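Local coordinates for probable E3 ubiquitin-protein ligase HERC1 (Homo sapiens, PDB 4QT6) that probably acts as a HECT-type E3 ubiquitin ligase and contains this SPRY domain, a beta sandwich of a family that often mediates protein recognition, at residues 82-87 against 92-97; 138-143 against 149-154; 74-79 against 129-134. All blocks are in the same frame, centred on the assembly; numbering follows the deposited sequence.

Contact 1: residues 82-87 against 92-97; sequences SGNLYH and TLTLSS. With ARF (formamide), chain C.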
loop_
_atom_site.group_PDB
_atom_site.type_symbol
_atom_site.label_atom_id
_atom_site.label_comp_id
_atom_site.label_asym_id
_atom_site.label_seq_id
_atom_site.Cartn_x
_atom_site.Cartn_y
_atom_site.Cartn_z
ATOM N N SER A 82 -2.261 1.341 13.112
ATOM C CA SER A 82 -1.536 2.299 13.944
ATOM C C SER A 82 -1.109 3.596 13.258
ATOM O O SER A 82 -0.637 4.533 13.920
ATOM C CB SER A 82 -0.276 1.606 14.442
ATOM O OG SER A 82 0.528 1.167 13.348
ATOM N N GLY A 83 -1.189 3.653 11.929
ATOM C CA GLY A 83 -0.613 4.777 11.211
ATOM C C GLY A 83 0.910 4.757 11.066
ATOM O O GLY A 83 1.473 5.696 10.497
ATOM N N ASN A 84 1.575 3.688 11.524
ATOM C CA ASN A 84 3.031 3.566 11.423
ATOM C C ASN A 84 3.463 3.408 9.975
ATOM O O ASN A 84 2.674 2.986 9.126
ATOM C CB ASN A 84 3.589 2.373 12.230
ATOM C CG ASN A 84 3.539 2.592 13.740
ATOM O OD1 ASN A 84 2.822 1.891 14.450
ATOM N ND2 ASN A 84 4.276 3.575 14.225
ATOM N N LEU A 85 4.724 3.745 9.735
ATOM C CA LEU A 85 5.388 3.719 8.431
ATOM C C LEU A 85 6.591 2.780 8.499
ATOM O O LEU A 85 7.301 2.730 9.526
ATOM C CB LEU A 85 5.873 5.125 8.065
ATOM C CG LEU A 85 4.813 6.190 7.830
ATOM C CD1 LEU A 85 5.441 7.566 7.702
ATOM C CD2 LEU A 85 3.987 5.860 6.585
ATOM N N TYR A 86 6.798 2.015 7.422
ATOM C CA TYR A 86 7.777 0.939 7.379
ATOM C C TYR A 86 8.572 1.033 6.101
ATOM O O TYR A 86 8.015 1.079 5.000
ATOM C CB TYR A 86 7.107 -0.448 7.466
ATOM C CG TYR A 86 6.384 -0.609 8.777
ATOM C CD1 TYR A 86 5.094 -0.153 8.931
ATOM C CD2 TYR A 86 7.035 -1.130 9.888
ATOM C CE1 TYR A 86 4.436 -0.233 10.143
ATOM C CE2 TYR A 86 6.392 -1.210 11.110
ATOM C CZ TYR A 86 5.097 -0.769 11.237
ATOM O OH TYR A 86 4.455 -0.824 12.455
ATOM N N HIS A 87 9.885 1.118 6.258
ATOM C CA HIS A 87 10.806 0.864 5.184
ATOM C C HIS A 87 12.164 0.592 5.832
ATOM O O HIS A 87 12.681 1.452 6.528
ATOM C CB HIS A 87 10.903 2.032 4.188
ATOM C CG HIS A 87 11.850 1.734 3.085
ATOM N ND1 HIS A 87 11.552 0.845 2.073
ATOM C CD2 HIS A 87 13.130 2.126 2.880
ATOM C CE1 HIS A 87 12.603 0.709 1.292
ATOM N NE2 HIS A 87 13.565 1.488 1.748
ATOM N N THR A 92 10.157 6.561 12.712
ATOM C CA THR A 92 9.703 7.388 13.810
ATOM C C THR A 92 8.371 8.042 13.503
ATOM O O THR A 92 7.456 8.030 14.336
ATOM C CB THR A 92 10.738 8.476 14.137
ATOM O OG1 THR A 92 11.990 7.847 14.437
ATOM C CG2 THR A 92 10.281 9.299 15.331
ATOM N N LEU A 93 8.260 8.614 12.310
ATOM C CA LEU A 93 7.042 9.330 11.930
ATOM C C LEU A 93 5.841 8.391 11.914
ATOM O O LEU A 93 5.875 7.319 11.308
ATOM C CB LEU A 93 7.196 9.985 10.560
ATOM C CG LEU A 93 5.981 10.708 9.976
ATOM C CD1 LEU A 93 5.532 11.894 10.824
ATOM C CD2 LEU A 93 6.287 11.157 8.557
ATOM N N THR A 94 4.775 8.806 12.578
ATOM C CA THR A 94 3.526 8.061 12.582
ATOM C C THR A 94 2.462 8.968 11.978
ATOM O O THR A 94 2.388 10.158 12.297
ATOM C CB THR A 94 3.171 7.635 14.023
ATOM O OG1 THR A 94 4.260 6.879 14.566
ATOM C CG2 THR A 94 1.922 6.777 14.077
ATOM N N LEU A 95 1.655 8.431 11.066
ATOM C CA LEU A 95 0.582 9.198 10.466
ATOM C C LEU A 95 -0.745 8.720 11.041
ATOM O O LEU A 95 -0.760 7.977 12.027
ATOM C CB LEU A 95 0.641 9.079 8.932
ATOM C CG LEU A 95 1.909 9.569 8.226
ATOM C CD1 LEU A 95 1.823 9.331 6.716
ATOM C CD2 LEU A 95 2.180 11.042 8.519
ATOM N N SER A 96 -1.866 9.155 10.474
ATOM C CA SER A 96 -3.150 8.734 11.005
ATOM C C SER A 96 -3.374 7.247 10.753
ATOM O O SER A 96 -2.941 6.712 9.738
ATOM C CB SER A 96 -4.298 9.523 10.372
ATOM O OG SER A 96 -4.175 10.918 10.650
ATOM N N SER A 97 -4.051 6.593 11.684
ATOM C CA SER A 97 -4.563 5.255 11.443
ATOM C C SER A 97 -5.684 5.345 10.409
ATOM O O SER A 97 -6.219 6.422 10.151
ATOM C CB SER A 97 -5.086 4.628 12.741
ATOM O OG SER A 97 -6.176 5.368 13.254
HETATM N N ARF C . -1.968 10.294 6.457
HETATM C C ARF C . -1.943 11.405 7.203
HETATM O O ARF C . -2.047 11.317 8.420
HETATM O O HOH W 1 -1.909 7.297 14.570
HETATM O O HOH W 2 6.025 4.817 12.098
#
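G83 and L95 carry the direct backbone link between 82-87 and 92-97. L95 N donates to G83 O over 2.8 Å, close to straight at the hydrogen (161°), although the donor stands well above the carbonyl plane. A softer CA-H...O contact returns from G83 CA to L95 O at 3.3 Å. G83 has a positive phi of 76°, and a beta carbon on it would collide with L95 O, so this close passage depends on the missing side chain.

Two waters complete the polar bridging. One molecule donates to both S82 O and L95 O; another accepts from N84 ND2 and L85 N and donates to L93 O at 2.6 Å. Within 82-87, S82 OG accepts from N84 N, forming an ST turn, and donates to N84 OD1 at 2.6 Å, which, with the water at ND2, helps to fix the amide's rotation.

The apolar part belongs to L85. Its CG is anti to the carbonyl carbon (chi1 -65°), the turn from which its two methyls reach L93 and L95. CD1 lies alongside L93 CD2 at 3.8 Å and also packs on L93 O, while CD2 meets L95 CD1 at 4.1 Å. F117 and A127 extend this patch into the sandwich.

Beyond L95, S96 N donates to a formamide oxygen at 3.0 Å. The pairing is therefore sparse: a single backbone hydrogen bond, bridging waters and leucine methyl groups together hold an edge strand to the chain that follows it.

Contact 2: residues 138-143 against 149-154; sequences PCVMFY and EKVKIC. With ARF (formamide), chain F; ARF (formamide), chain B.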
loop_
_atom_site.group_PDB
_atom_site.type_symbol
_atom_site.label_atom_id
_atom_site.label_comp_id
_atom_site.label_asym_id
_atom_site.label_seq_id
_atom_site.Cartn_x
_atom_site.Cartn_y
_atom_site.Cartn_z
ATOM N N PRO A 138 2.335 0.676 -7.075
ATOM C CA PRO A 138 1.353 0.663 -5.978
ATOM C C PRO A 138 1.123 -0.745 -5.440
ATOM O O PRO A 138 1.097 -1.708 -6.219
ATOM C CB PRO A 138 0.090 1.226 -6.637
ATOM C CG PRO A 138 0.609 2.093 -7.728
ATOM C CD PRO A 138 1.837 1.417 -8.257
ATOM N N CYS A 139 1.017 -0.884 -4.125
ATOM C CA CYS A 139 0.846 -2.202 -3.497
ATOM C C CYS A 139 0.059 -2.171 -2.227
ATOM O O CYS A 139 -0.088 -1.148 -1.592
ATOM C CB CYS A 139 2.188 -2.858 -3.194
ATOM S SG CYS A 139 3.112 -2.125 -1.845
ATOM N N VAL A 140 -0.413 -3.353 -1.867
ATOM C CA VAL A 140 -1.120 -3.618 -0.629
ATOM C C VAL A 140 -0.486 -4.871 -0.065
ATOM O O VAL A 140 -0.148 -5.789 -0.820
ATOM C CB VAL A 140 -2.621 -3.837 -0.913
ATOM C CG1 VAL A 140 -3.357 -4.276 0.332
ATOM C CG2 VAL A 140 -3.228 -2.570 -1.493
HETATM N N MSE A 141 -0.310 -4.908 1.254
HETATM C CA MSE A 141 0.207 -6.100 1.942
HETATM C C MSE A 141 -0.704 -6.391 3.110
HETATM O O MSE A 141 -1.194 -5.458 3.741
HETATM C CB MSE A 141 1.639 -5.769 2.378
HETATM C CG MSE A 141 2.469 -6.902 2.975
HETATM SE SE MSE A 141 2.186 -7.139 4.918
HETATM C CE MSE A 141 1.758 -5.311 5.493
ATOM N N PHE A 142 -0.929 -7.670 3.400
ATOM C CA PHE A 142 -1.697 -8.082 4.560
ATOM C C PHE A 142 -0.830 -8.937 5.476
ATOM O O PHE A 142 -0.241 -9.917 5.020
ATOM C CB PHE A 142 -2.904 -8.895 4.110
ATOM C CG PHE A 142 -3.785 -8.196 3.110
ATOM C CD1 PHE A 142 -4.597 -7.122 3.490
ATOM C CD2 PHE A 142 -3.835 -8.645 1.789
ATOM C CE1 PHE A 142 -5.407 -6.496 2.562
ATOM C CE2 PHE A 142 -4.655 -8.012 0.851
ATOM C CZ PHE A 142 -5.426 -6.939 1.245
ATOM N N TYR A 143 -0.750 -8.553 6.749
ATOM C CA TYR A 143 0.048 -9.313 7.728
ATOM C C TYR A 143 -0.799 -10.167 8.634
ATOM O O TYR A 143 -0.260 -10.869 9.511
ATOM C CB TYR A 143 0.987 -8.414 8.544
ATOM C CG TYR A 143 0.314 -7.295 9.289
ATOM C CD1 TYR A 143 -0.274 -7.512 10.524
ATOM C CD2 TYR A 143 0.254 -6.015 8.758
ATOM C CE1 TYR A 143 -0.905 -6.499 11.197
ATOM C CE2 TYR A 143 -0.367 -4.981 9.438
ATOM C CZ TYR A 143 -0.922 -5.219 10.672
ATOM O OH TYR A 143 -1.519 -4.192 11.346
ATOM N N GLU A 149 -9.675 -9.407 4.077
ATOM C CA GLU A 149 -9.576 -7.965 3.889
ATOM C C GLU A 149 -9.656 -7.675 2.404
ATOM O O GLU A 149 -9.264 -8.511 1.602
ATOM C CB GLU A 149 -8.259 -7.405 4.409
ATOM C CG GLU A 149 -7.989 -7.548 5.901
ATOM C CD GLU A 149 -7.297 -8.841 6.260
ATOM O OE1 GLU A 149 -7.166 -9.732 5.406
ATOM O OE2 GLU A 149 -6.881 -8.973 7.421
ATOM N N LYS A 150 -10.146 -6.487 2.052
ATOM C CA LYS A 150 -10.255 -6.070 0.650
ATOM C C LYS A 150 -9.886 -4.607 0.473
ATOM O O LYS A 150 -10.344 -3.750 1.233
ATOM C CB LYS A 150 -11.678 -6.282 0.102
ATOM C CG LYS A 150 -12.151 -7.717 0.085
ATOM C CD LYS A 150 -13.485 -7.794 -0.638
ATOM C CE LYS A 150 -14.070 -9.199 -0.520
ATOM N NZ LYS A 150 -15.041 -9.536 -1.593
ATOM N N VAL A 151 -9.046 -4.323 -0.517
ATOM C CA VAL A 151 -8.626 -2.943 -0.829
ATOM C C VAL A 151 -8.828 -2.679 -2.310
ATOM O O VAL A 151 -8.416 -3.485 -3.155
ATOM C CB VAL A 151 -7.134 -2.721 -0.457
ATOM C CG1 VAL A 151 -6.664 -1.299 -0.778
ATOM C CG2 VAL A 151 -6.902 -3.025 1.018
ATOM N N LYS A 152 -9.415 -1.531 -2.625
ATOM C CA LYS A 152 -9.613 -1.095 -3.988
ATOM C C LYS A 152 -8.556 -0.066 -4.383
ATOM O O LYS A 152 -8.275 0.858 -3.613
ATOM C CB LYS A 152 -11.005 -0.473 -4.120
ATOM C CG LYS A 152 -11.348 0.023 -5.510
ATOM C CD LYS A 152 -12.801 0.446 -5.613
ATOM C CE LYS A 152 -13.095 0.990 -6.997
ATOM N NZ LYS A 152 -14.548 1.156 -7.276
ATOM N N ILE A 153 -8.016 -0.207 -5.590
ATOM C CA ILE A 153 -7.155 0.825 -6.138
ATOM C C ILE A 153 -7.985 1.747 -7.046
ATOM O O ILE A 153 -8.772 1.269 -7.864
ATOM C CB ILE A 153 -5.895 0.212 -6.830
ATOM C CG1 ILE A 153 -4.850 1.304 -7.108
ATOM C CG2 ILE A 153 -6.251 -0.571 -8.075
ATOM C CD1 ILE A 153 -3.500 0.755 -7.557
ATOM N N CYS A 154 -7.788 3.052 -6.897
ATOM C CA CYS A 154 -8.622 4.113 -7.465
ATOM C C CYS A 154 -7.821 5.224 -8.080
ATOM O O CYS A 154 -6.719 5.524 -7.630
ATOM C CB CYS A 154 -9.371 4.832 -6.342
ATOM S SG CYS A 154 -10.416 3.811 -5.338
HETATM N N ARF F . -2.383 2.256 -10.753
HETATM C C ARF F . -3.664 1.859 -10.847
HETATM O O ARF F . -3.902 0.673 -11.061
HETATM N N ARF B . -4.099 -5.243 14.388
HETATM C C ARF B . -2.839 -4.949 14.703
HETATM O O ARF B . -2.019 -4.696 13.834
#
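The F142 ring meets E149 through its CE1 corner, which comes within 3.5 Å of E149 CB and also touches V151 CG2. Ring and carboxylate are nearly parallel, 16° apart, and the two side chains run antiparallel alongside one another; it is the glutamate's CB that meets the ring. H20 stacks on the F142 ring and is also hydrogen-bonded to E149 OE1, while S144 OG is hydrogen-bonded to E149 OE2; both buried carboxylate oxygens thus have polar partners. The Y143 ring, turned away from 149-154, stacks with H69 and has M141 CE and a formamide oxygen at its edge, in plane. Y143 OH donates to that oxygen at 2.6 Å.

Further along, the contact becomes purely aliphatic. V140 CG2 faces V151 CG1 at 3.7 Å and V140 CG1 faces V151 CG2 at 3.8 Å, so the two forks mesh at an angle, with L18 and F43 packed around them. P138 CB touches I153 CD1 at 3.7 Å. I153 reaches it with CG1 anti to the backbone nitrogen (chi1 -167°), and the same CD1 lies 3.5 Å from the carbon of a second formamide.

Were F142 an alanine, a gap between the two sheets would probably open, leaving E149 CB and V151 CG2 uncovered and H20 without its stacking partner.

Strands 138-142 and 150-154 run antiparallel (174°) with their axes 9.0 Å apart, too far for backbone pairing: they are opposing layers of the SPRY beta sandwich. What joins them here is hydrophobic burial, with one buried carboxylate at the end of the row, its oxygens satisfied by S144 and H20, outside the two strands.

Contact 3: residues 74-79 against 129-134; sequences DMWLYR and EDVDAA. With ARF (formamide), chain C; ARF (formamide), chain B.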
loop_
_atom_site.group_PDB
_atom_site.type_symbol
_atom_site.label_atom_id
_atom_site.label_comp_id
_atom_site.label_asym_id
_atom_site.label_seq_id
_atom_site.Cartn_x
_atom_site.Cartn_y
_atom_site.Cartn_z
ATOM N N ASP A 74 11.979 -3.841 0.255
ATOM C CA ASP A 74 11.373 -3.913 -1.080
ATOM C C ASP A 74 10.153 -3.014 -1.178
ATOM O O ASP A 74 9.798 -2.585 -2.290
ATOM C CB ASP A 74 10.980 -5.346 -1.433
ATOM C CG ASP A 74 12.168 -6.211 -1.765
ATOM O OD1 ASP A 74 13.208 -5.671 -2.226
ATOM O OD2 ASP A 74 12.040 -7.436 -1.583
HETATM N N MSE A 75 9.541 -2.733 -0.036
HETATM C CA MSE A 75 8.290 -1.967 0.048
HETATM C C MSE A 75 8.441 -0.768 0.949
HETATM O O MSE A 75 9.303 -0.717 1.844
HETATM C CB MSE A 75 7.135 -2.838 0.551
HETATM C CG MSE A 75 7.074 -4.161 -0.203
HETATM SE SE MSE A 75 5.489 -5.176 0.419
HETATM C CE MSE A 75 5.267 -6.230 -1.212
ATOM N N TRP A 76 7.596 0.206 0.717
ATOM C CA TRP A 76 7.440 1.378 1.562
ATOM C C TRP A 76 5.980 1.363 1.985
ATOM O O TRP A 76 5.074 1.484 1.138
ATOM C CB TRP A 76 7.727 2.659 0.773
ATOM C CG TRP A 76 9.175 2.997 0.516
ATOM C CD1 TRP A 76 9.905 3.952 1.173
ATOM C CD2 TRP A 76 10.042 2.452 -0.482
ATOM N NE1 TRP A 76 11.166 4.002 0.675
ATOM C CE2 TRP A 76 11.289 3.117 -0.356
ATOM C CE3 TRP A 76 9.916 1.448 -1.445
ATOM C CZ2 TRP A 76 12.373 2.812 -1.166
ATOM C CZ3 TRP A 76 11.002 1.158 -2.257
ATOM C CH2 TRP A 76 12.211 1.852 -2.120
ATOM N N LEU A 77 5.719 1.179 3.274
ATOM C CA LEU A 77 4.387 0.797 3.718
ATOM C C LEU A 77 3.836 1.687 4.807
ATOM O O LEU A 77 4.574 2.219 5.647
ATOM C CB LEU A 77 4.384 -0.643 4.204
ATOM C CG LEU A 77 4.714 -1.698 3.170
ATOM C CD1 LEU A 77 4.904 -3.060 3.829
ATOM C CD2 LEU A 77 3.636 -1.759 2.092
ATOM N N TYR A 78 2.515 1.784 4.821
ATOM C CA TYR A 78 1.739 2.614 5.734
ATOM C C TYR A 78 0.647 1.706 6.315
ATOM O O TYR A 78 -0.179 1.116 5.598
ATOM C CB TYR A 78 1.206 3.841 4.956
ATOM C CG TYR A 78 0.245 4.796 5.610
ATOM C CD1 TYR A 78 0.302 5.058 6.971
ATOM C CD2 TYR A 78 -0.657 5.538 4.834
ATOM C CE1 TYR A 78 -0.589 5.953 7.553
ATOM C CE2 TYR A 78 -1.535 6.443 5.408
ATOM C CZ TYR A 78 -1.483 6.660 6.771
ATOM O OH TYR A 78 -2.379 7.561 7.330
ATOM N N ARG A 79 0.685 1.563 7.637
ATOM C CA ARG A 79 -0.100 0.551 8.358
ATOM C C ARG A 79 -1.433 1.091 8.891
ATOM O O ARG A 79 -1.466 2.097 9.634
ATOM C CB ARG A 79 0.770 0.012 9.501
ATOM C CG ARG A 79 0.151 -1.056 10.372
ATOM C CD ARG A 79 1.186 -1.538 11.379
ATOM N NE ARG A 79 0.620 -2.385 12.423
ATOM C CZ ARG A 79 1.154 -2.549 13.637
ATOM N NH1 ARG A 79 2.280 -1.911 13.982
ATOM N NH2 ARG A 79 0.549 -3.348 14.510
ATOM N N GLU A 129 11.438 9.870 2.394
ATOM C CA GLU A 129 12.361 10.551 1.518
ATOM C C GLU A 129 13.435 9.599 1.040
ATOM O O GLU A 129 13.522 8.447 1.494
ATOM C CB GLU A 129 12.993 11.734 2.258
ATOM C CG GLU A 129 12.008 12.807 2.671
ATOM C CD GLU A 129 12.672 13.914 3.473
ATOM O OE1 GLU A 129 13.019 14.951 2.866
ATOM O OE2 GLU A 129 12.835 13.741 4.694
ATOM N N ASP A 130 14.237 10.074 0.096
ATOM C CA ASP A 130 15.382 9.331 -0.442
ATOM C C ASP A 130 14.926 7.989 -1.023
ATOM O O ASP A 130 15.586 6.973 -0.889
ATOM C CB ASP A 130 16.475 9.102 0.631
ATOM C CG ASP A 130 16.920 10.389 1.322
ATOM O OD1 ASP A 130 17.510 11.269 0.658
ATOM O OD2 ASP A 130 16.702 10.501 2.543
ATOM N N VAL A 131 13.776 7.994 -1.685
ATOM C CA VAL A 131 13.263 6.774 -2.285
ATOM C C VAL A 131 14.194 6.347 -3.413
ATOM O O VAL A 131 14.435 7.103 -4.327
ATOM C CB VAL A 131 11.817 6.995 -2.779
ATOM C CG1 VAL A 131 11.311 5.804 -3.587
ATOM C CG2 VAL A 131 10.933 7.275 -1.594
ATOM N N ASP A 132 14.699 5.129 -3.358
ATOM C CA ASP A 132 15.848 4.726 -4.155
ATOM C C ASP A 132 15.621 3.512 -5.054
ATOM O O ASP A 132 16.514 2.714 -5.287
ATOM C CB ASP A 132 17.054 4.524 -3.220
ATOM C CG ASP A 132 16.845 3.405 -2.191
ATOM O OD1 ASP A 132 15.762 2.768 -2.155
ATOM O OD2 ASP A 132 17.786 3.162 -1.396
ATOM N N ALA A 133 14.392 3.370 -5.561
ATOM C CA ALA A 133 14.097 2.383 -6.602
ATOM C C ALA A 133 13.886 3.052 -7.940
ATOM O O ALA A 133 13.422 4.191 -7.999
ATOM C CB ALA A 133 12.874 1.572 -6.248
ATOM N N ALA A 134 14.253 2.338 -9.002
ATOM C CA ALA A 134 14.075 2.822 -10.343
ATOM C C ALA A 134 12.638 2.705 -10.809
ATOM O O ALA A 134 12.181 3.548 -11.596
ATOM C CB ALA A 134 14.967 2.073 -11.304
HETATM N N ARF C . -1.968 10.294 6.457
HETATM C C ARF C . -1.943 11.405 7.203
HETATM O O ARF C . -2.047 11.317 8.420
HETATM N N ARF B . -4.099 -5.243 14.388
HETATM C C ARF B . -2.839 -4.949 14.703
HETATM O O ARF B . -2.019 -4.696 13.834
HETATM O O HOH W 3 13.139 5.738 1.729
#
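W76 and E129 are joined by a water: it donates to E129 O at 2.7 Å, and W76 NE1 donates to the same water oxygen at 2.8 Å. The indole is thereby tethered indirectly to the loop backbone.

D132 comes to the edge of the same ring. Its OD1 lies 3.5 Å from W76 CZ2, near the indole plane, while the carboxylate itself is turned almost perpendicular to the ring (81°). Such an approach places a negative oxygen beside the ring hydrogens, which is probably mildly favourable, but R61, whose NH2 forms a salt bridge with OD1, remains its main partner.

V131 lies over one face of the ring, toward its rim, with CG1 4.0 Å from W76 CZ2, and A133 CB comes in near W76 CH2 at 4.2 Å. W76 turns toward this loop with CG anti to its own carbonyl carbon (chi1 -77°); H87 stacks on the indole, and V59 and I115 pack around it.

Farther along strand 75-79 the side chains serve two formamide sites. Y78 OH accepts from one formamide nitrogen at 2.9 Å and is also hydrogen-bonded to S96 O. R79 NH2 donates to the oxygen of the other at 3.0 Å, almost perfectly straight (177°), and R79 NE is hydrogen-bonded to Y143 OH.

Between 74-79 and 129-134, then, one tryptophan does nearly all the work: V131 and A133 pack against its ring, its nitrogen takes a bridging water and its edge a carboxylate, pinning the irregular loop after strand 125-128 to the six-stranded sheet.

In the fold
All three contacts draw on the six-stranded antiparallel sheet of the SPRY sandwich. Strands 75-79 and 84-86 are neighbours in it, so contacts 1 and 3 touch directly, with centres about 13 Å apart; both reach the same formamide. Contact 2, whose centre is about 16 Å from each of the others, spans the sandwich to strand 150-154 of the seven-stranded sheet and shares a second formamide with contact 3. Along the chain, contact 1 is nested inside the loop closed by contact 3, and contact 2 follows. One central interlayer contact and two peripheral ones thus join core, edge strand and connecting loop within the one SPRY domain.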